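Long-range contact in N-formylglutamate amidohydrolase (Ralstonia eutropha, PDB 2Q7S), which binds a zinc ion and is probably a hydrolase acting on N-formylglutamate or a related amide: residues A191-G196 with K218-A223. Residues are numbered along the deposited sequence; the frame is centred on the assembly and turned at random.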
# COMPACT_ATOMS: atom_id res chain seq x y z
N ALA A 191 -8.91 12.62 -7.41
CA ALA A 191 -9.05 11.77 -8.59
C ALA A 191 -9.50 10.38 -8.15
O ALA A 191 -9.49 10.02 -6.95
CB ALA A 191 -7.74 11.71 -9.36
N ASP A 192 -9.91 9.59 -9.14
CA ASP A 192 -10.30 8.24 -8.88
C ASP A 192 -9.06 7.39 -8.58
O ASP A 192 -9.14 6.47 -7.78
CB ASP A 192 -11.04 7.67 -10.09
CG ASP A 192 -12.36 8.33 -10.33
OD1 ASP A 192 -13.01 8.69 -9.35
OD2 ASP A 192 -12.76 8.44 -11.50
N PHE A 193 -7.95 7.68 -9.27
CA PHE A 193 -6.63 7.05 -9.10
C PHE A 193 -5.63 8.15 -8.87
O PHE A 193 -5.65 9.14 -9.59
CB PHE A 193 -6.20 6.31 -10.35
CG PHE A 193 -6.87 4.99 -10.52
CD1 PHE A 193 -8.15 4.92 -11.04
CD2 PHE A 193 -6.24 3.82 -10.12
CE1 PHE A 193 -8.81 3.69 -11.15
CE2 PHE A 193 -6.90 2.57 -10.28
CZ PHE A 193 -8.15 2.53 -10.78
N VAL A 194 -4.79 7.99 -7.86
CA VAL A 194 -3.62 8.82 -7.65
C VAL A 194 -2.40 7.94 -7.78
O VAL A 194 -2.34 6.83 -7.19
CB VAL A 194 -3.62 9.57 -6.26
CG1 VAL A 194 -2.37 10.45 -6.08
CG2 VAL A 194 -4.89 10.43 -6.12
N LEU A 195 -1.45 8.41 -8.59
CA LEU A 195 -0.19 7.70 -8.88
C LEU A 195 0.96 8.50 -8.26
O LEU A 195 1.18 9.62 -8.62
CB LEU A 195 0.00 7.61 -10.39
CG LEU A 195 -1.12 6.94 -11.16
CD1 LEU A 195 -0.82 6.93 -12.69
CD2 LEU A 195 -1.39 5.53 -10.62
N GLY A 196 1.64 7.92 -7.28
CA GLY A 196 2.76 8.56 -6.62
C GLY A 196 4.07 7.92 -7.03
O GLY A 196 4.26 6.71 -6.90
N LYS A 218 -10.66 4.21 -19.79
CA LYS A 218 -11.77 3.42 -19.22
C LYS A 218 -12.75 4.32 -18.45
O LYS A 218 -13.75 3.86 -17.91
CB LYS A 218 -11.22 2.32 -18.30
CG LYS A 218 -10.43 1.20 -19.02
CD LYS A 218 -9.45 0.48 -18.08
CE LYS A 218 -8.81 -0.82 -18.62
NZ LYS A 218 -8.25 -0.68 -20.02
N GLY A 219 -12.42 5.61 -18.38
CA GLY A 219 -13.32 6.60 -17.84
C GLY A 219 -12.96 7.12 -16.48
O GLY A 219 -13.71 7.90 -15.91
N TYR A 220 -11.83 6.69 -15.93
CA TYR A 220 -11.42 7.09 -14.57
C TYR A 220 -10.62 8.39 -14.66
O TYR A 220 -9.99 8.66 -15.66
CB TYR A 220 -10.58 5.98 -13.92
CG TYR A 220 -11.32 4.67 -13.75
CD1 TYR A 220 -12.23 4.49 -12.73
CD2 TYR A 220 -11.16 3.64 -14.67
CE1 TYR A 220 -12.89 3.29 -12.57
CE2 TYR A 220 -11.84 2.44 -14.55
CZ TYR A 220 -12.72 2.27 -13.50
OH TYR A 220 -13.44 1.10 -13.33
N THR A 221 -10.67 9.20 -13.63
CA THR A 221 -9.80 10.36 -13.51
C THR A 221 -8.53 9.89 -12.82
O THR A 221 -8.56 8.95 -11.99
CB THR A 221 -10.50 11.51 -12.73
OG1 THR A 221 -10.92 11.03 -11.45
CG2 THR A 221 -11.75 11.98 -13.54
N VAL A 222 -7.40 10.46 -13.25
CA VAL A 222 -6.08 10.08 -12.74
C VAL A 222 -5.34 11.39 -12.43
O VAL A 222 -5.38 12.32 -13.23
CB VAL A 222 -5.28 9.19 -13.75
CG1 VAL A 222 -3.91 8.77 -13.18
CG2 VAL A 222 -6.08 7.96 -14.18
N ALA A 223 -4.75 11.47 -11.24
CA ALA A 223 -3.84 12.58 -10.84
C ALA A 223 -2.50 11.95 -10.50
O ALA A 223 -2.47 10.83 -9.98
CB ALA A 223 -4.39 13.36 -9.59
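D192 and T221 grip each other where the two strands begin to pair. The backbone N of T221 gives an almost straight hydrogen bond (174°) to D192 OD2, reaching it on the anti side of the carboxylate and out of its plane. In return, D192 N bonds to T221 OG1 at 2.9 Å; a chi1 of 56° sets that hydroxyl between the backbone N and the carbonyl carbon of T221, turned to D192. The other carboxylate oxygen, D192 OD1, forms a salt bridge with R252, so the aspartate is held between T221, just ahead of strand 222-224, and the end of strand 244-252.

Beyond this clasp the backbones run parallel: F193 N bonds to T221 O, A223 N to F193 O at 3.0 Å, and L195 N to A223 O. One face of the sheet carries F193, L195 and V222. There the F193 edge meets the face of Y220 in a T-shaped stack, planes at 78°, with F193 CE1 3.7 Å from Y220 CG and displaced toward the rim. L195 CD1 rests on V222 CG1 at 3.6 Å. Helices 205-217 and 267-289 cover this side, and Y220 OH is hydrogen-bonded to D274 OD2 of the latter. On the opposite face, where A223 points, A191 CB packs against A223 CB at 3.7 Å.

A Schellman motif at G219 ends helix 205-217 and turns the chain into strand 222-224, completing a beta-alpha-beta crossover at the margin of the mixed sheet.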